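Local coordinates for hypothetical signal peptide protein (Sinorhizobium meliloti, PDB 3PJY) that is of unknown molecular function but belongs to the DUF192 family and may act as a transcription regulator, at residues Q42-L50 / V105-R115. Sequence-based numbering, arbitrary orientation.
Sequences QMAPDHGML and VLELNAGTVKR
Two antiparallel neighbours in the mixed sheet of this DUF192 fold, strands 47-53 and 102-109, pair through Met49 and Glu107, and the turn before the first and the helix after the second extend the contact. Met49 and Glu107 form a hydrogen-bonded pair: Met49 N to Glu107 O is 3.0 Å and Glu107 N to Met49 O 2.8 Å, the latter nearly straight at 172°. Next to it, Leu50 faces Leu106 in a non-hydrogen-bonded pair, Leu50 CD1 lying 4.2 Å from Leu106 CB; both side chains also touch Val24 of strand 19-27, which flanks 47-53 on its other edge.

Where strand 47-53 begins and 102-109 ends, water takes over from direct pairing. One molecule donates to Pro45 O and His47 O and accepts from Asn109 N and ND2, bridging the type I turn of Ala44 to His47 to the strand end. Asn109 ND2 also donates to Met43 O (3.0 Å), meeting it from above the carbonyl plane, while the selenomethionine chain of Met43, bent at chi3 (75°), brings CE to 3.6 Å from Asn109 N.

Farther out, Arg115 of the helix after Gly111 reaches back to Asp46. Its NH2 forms a salt bridge with Asp46 OD1 (2.8 Å), which lies in the guanidinium plane but is approached from above the carboxylate. His20 NE2 also hydrogen-bonds OD1, and a second water links Asp46 OD2 to Arg115 NH1.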
loop_
_atom_site.group_PDB
_atom_site.type_symbol
_atom_site.label_atom_id
_atom_site.label_comp_id
_atom_site.label_asym_id
_atom_site.label_seq_id
_atom_site.Cartn_x
_atom_site.Cartn_y
_atom_site.Cartn_z
ATOM N N GLN B 42 -15.668 14.701 2.158
ATOM C CA GLN B 42 -14.238 14.486 2.273
ATOM C C GLN B 42 -13.908 13.052 1.926
ATOM O O GLN B 42 -14.777 12.197 1.908
ATOM C CB GLN B 42 -13.763 14.781 3.703
ATOM C CG GLN B 42 -14.395 13.880 4.755
HETATM N N MSE B 43 -12.623 12.812 1.696
HETATM C CA MSE B 43 -12.097 11.493 1.392
HETATM C C MSE B 43 -10.568 11.609 1.438
HETATM O O MSE B 43 -10.024 12.534 0.879
HETATM C CB MSE B 43 -12.543 11.017 0.009
HETATM C CG MSE B 43 -12.083 9.571 -0.304
HETATM SE SE MSE B 43 -13.008 8.767 -1.779
HETATM C CE MSE B 43 -12.152 9.696 -3.192
ATOM N N ALA B 44 -9.918 10.695 2.162
ATOM C CA ALA B 44 -8.473 10.748 2.362
ATOM C C ALA B 44 -7.701 10.525 1.090
ATOM O O ALA B 44 -8.212 9.866 0.163
ATOM C CB ALA B 44 -8.035 9.721 3.457
ATOM N N PRO B 45 -6.469 11.059 1.005
ATOM C CA PRO B 45 -5.800 11.021 -0.288
ATOM C C PRO B 45 -5.522 9.605 -0.840
ATOM O O PRO B 45 -5.548 9.392 -2.057
ATOM C CB PRO B 45 -4.459 11.697 -0.026
ATOM C CG PRO B 45 -4.733 12.627 1.120
ATOM C CD PRO B 45 -5.741 11.915 1.986
ATOM N N ASP B 46 -5.259 8.649 0.043
ATOM C CA ASP B 46 -5.026 7.263 -0.387
ATOM C C ASP B 46 -6.286 6.369 -0.292
ATOM O O ASP B 46 -6.156 5.127 -0.225
ATOM C CB ASP B 46 -3.838 6.645 0.356
ATOM C CG ASP B 46 -2.508 7.303 -0.005
ATOM O OD1 ASP B 46 -2.279 7.638 -1.179
ATOM O OD2 ASP B 46 -1.717 7.561 0.938
ATOM N N HIS B 47 -7.467 6.981 -0.280
ATOM C CA HIS B 47 -8.723 6.252 -0.268
ATOM C C HIS B 47 -9.522 6.550 -1.534
ATOM O O HIS B 47 -9.542 7.676 -2.027
ATOM C CB HIS B 47 -9.556 6.619 0.937
ATOM C CG HIS B 47 -9.104 5.976 2.211
ATOM N ND1 HIS B 47 -9.850 5.003 2.852
ATOM C CD2 HIS B 47 -8.015 6.193 2.990
ATOM C CE1 HIS B 47 -9.224 4.642 3.964
ATOM N NE2 HIS B 47 -8.116 5.347 4.070
ATOM N N GLY B 48 -10.239 5.537 -2.004
ATOM C CA GLY B 48 -11.090 5.672 -3.165
ATOM C C GLY B 48 -12.220 4.682 -3.168
ATOM O O GLY B 48 -12.454 3.981 -2.172
HETATM N N MSE B 49 -12.941 4.669 -4.276
HETATM C CA MSE B 49 -14.037 3.739 -4.444
HETATM C C MSE B 49 -13.793 2.970 -5.737
HETATM O O MSE B 49 -13.546 3.553 -6.795
HETATM C CB MSE B 49 -15.365 4.470 -4.438
HETATM C CG MSE B 49 -16.521 3.527 -4.628
HETATM SE SE MSE B 49 -18.282 4.264 -4.221
HETATM C CE MSE B 49 -18.162 4.290 -2.317
ATOM N N LEU B 50 -13.879 1.651 -5.630
ATOM C CA LEU B 50 -13.666 0.761 -6.745
ATOM C C LEU B 50 -15.053 0.185 -7.114
ATOM O O LEU B 50 -15.681 -0.538 -6.345
ATOM C CB LEU B 50 -12.719 -0.378 -6.413
ATOM C CG LEU B 50 -12.393 -1.371 -7.538
ATOM C CD1 LEU B 50 -11.698 -0.651 -8.708
ATOM C CD2 LEU B 50 -11.497 -2.496 -6.978
ATOM N N VAL B 105 -14.180 0.637 -12.469
ATOM C CA VAL B 105 -13.777 2.036 -12.454
ATOM C C VAL B 105 -13.264 2.327 -11.040
ATOM O O VAL B 105 -13.884 1.934 -10.043
ATOM C CB VAL B 105 -14.887 2.990 -12.823
ATOM C CG1 VAL B 105 -14.569 4.459 -12.494
ATOM C CG2 VAL B 105 -15.238 2.867 -14.342
ATOM N N LEU B 106 -12.112 2.983 -10.962
ATOM C CA LEU B 106 -11.572 3.487 -9.675
ATOM C C LEU B 106 -11.772 4.990 -9.634
ATOM O O LEU B 106 -11.288 5.700 -10.525
ATOM C CB LEU B 106 -10.088 3.106 -9.531
ATOM C CG LEU B 106 -9.390 3.565 -8.270
ATOM C CD1 LEU B 106 -10.053 3.050 -7.010
ATOM C CD2 LEU B 106 -7.930 3.145 -8.354
ATOM N N GLU B 107 -12.470 5.462 -8.600
ATOM C CA GLU B 107 -12.567 6.889 -8.348
ATOM C C GLU B 107 -11.662 7.291 -7.186
ATOM O O GLU B 107 -11.699 6.691 -6.121
ATOM C CB GLU B 107 -13.989 7.316 -8.048
ATOM C CG GLU B 107 -14.867 7.325 -9.260
ATOM C CD GLU B 107 -16.284 7.792 -9.015
ATOM O OE1 GLU B 107 -16.777 7.903 -7.883
ATOM O OE2 GLU B 107 -16.968 8.038 -10.031
ATOM N N LEU B 108 -10.840 8.295 -7.422
ATOM C CA LEU B 108 -9.907 8.835 -6.454
ATOM C C LEU B 108 -10.107 10.350 -6.358
ATOM O O LEU B 108 -10.700 10.972 -7.254
ATOM C CB LEU B 108 -8.480 8.568 -6.916
ATOM C CG LEU B 108 -8.092 7.085 -7.089
ATOM C CD1 LEU B 108 -6.735 6.963 -7.788
ATOM C CD2 LEU B 108 -8.091 6.407 -5.751
ATOM N N ASN B 109 -9.571 10.973 -5.312
ATOM C CA ASN B 109 -9.604 12.424 -5.266
ATOM C C ASN B 109 -8.953 12.991 -6.524
ATOM O O ASN B 109 -7.920 12.497 -7.002
ATOM C CB ASN B 109 -8.860 12.961 -4.069
ATOM C CG ASN B 109 -9.647 12.861 -2.793
ATOM O OD1 ASN B 109 -10.597 13.625 -2.578
ATOM N ND2 ASN B 109 -9.228 11.962 -1.910
ATOM N N ALA B 110 -9.508 14.059 -7.071
ATOM C CA ALA B 110 -8.847 14.725 -8.195
ATOM C C ALA B 110 -7.424 15.103 -7.858
ATOM O O ALA B 110 -7.125 15.573 -6.736
ATOM C CB ALA B 110 -9.661 15.964 -8.681
ATOM N N GLY B 111 -6.528 14.892 -8.813
ATOM C CA GLY B 111 -5.107 15.157 -8.620
ATOM C C GLY B 111 -4.312 13.937 -8.202
ATOM O O GLY B 111 -3.078 13.978 -8.192
ATOM N N THR B 112 -5.013 12.857 -7.832
ATOM C CA THR B 112 -4.320 11.636 -7.377
ATOM C C THR B 112 -3.475 10.987 -8.476
ATOM O O THR B 112 -2.352 10.549 -8.216
ATOM C CB THR B 112 -5.261 10.624 -6.753
ATOM O OG1 THR B 112 -5.983 11.256 -5.687
ATOM C CG2 THR B 112 -4.458 9.469 -6.131
ATOM N N VAL B 113 -3.999 10.970 -9.690
ATOM C CA VAL B 113 -3.260 10.378 -10.829
ATOM C C VAL B 113 -1.945 11.060 -11.016
ATOM O O VAL B 113 -0.888 10.409 -11.107
ATOM C CB VAL B 113 -4.117 10.332 -12.100
ATOM C CG1 VAL B 113 -3.279 10.022 -13.382
ATOM C CG2 VAL B 113 -5.259 9.296 -11.896
ATOM N N LYS B 114 -1.984 12.378 -10.987
ATOM C CA LYS B 114 -0.715 13.142 -11.052
ATOM C C LYS B 114 0.208 12.922 -9.874
ATOM O O LYS B 114 1.431 12.737 -10.048
ATOM C CB LYS B 114 -1.013 14.606 -11.236
ATOM C CG LYS B 114 -1.474 14.915 -12.633
ATOM C CD LYS B 114 -0.360 14.804 -13.725
ATOM C CE LYS B 114 -0.959 14.674 -15.169
ATOM N NZ LYS B 114 -1.676 13.346 -15.462
ATOM N N ARG B 115 -0.343 12.972 -8.674
ATOM C CA ARG B 115 0.447 12.777 -7.472
ATOM C C ARG B 115 1.193 11.459 -7.493
ATOM O O ARG B 115 2.362 11.415 -7.051
ATOM C CB ARG B 115 -0.416 12.839 -6.203
ATOM C CG ARG B 115 0.338 12.495 -4.882
ATOM C CD ARG B 115 -0.591 12.797 -3.691
ATOM N NE ARG B 115 -1.727 11.859 -3.508
ATOM C CZ ARG B 115 -1.664 10.710 -2.844
ATOM N NH1 ARG B 115 -0.520 10.248 -2.340
ATOM N NH2 ARG B 115 -2.776 10.020 -2.642
HETATM O O HOH W 1 -7.995 9.624 -3.322
HETATM O O HOH W 2 0.450 8.619 0.028
#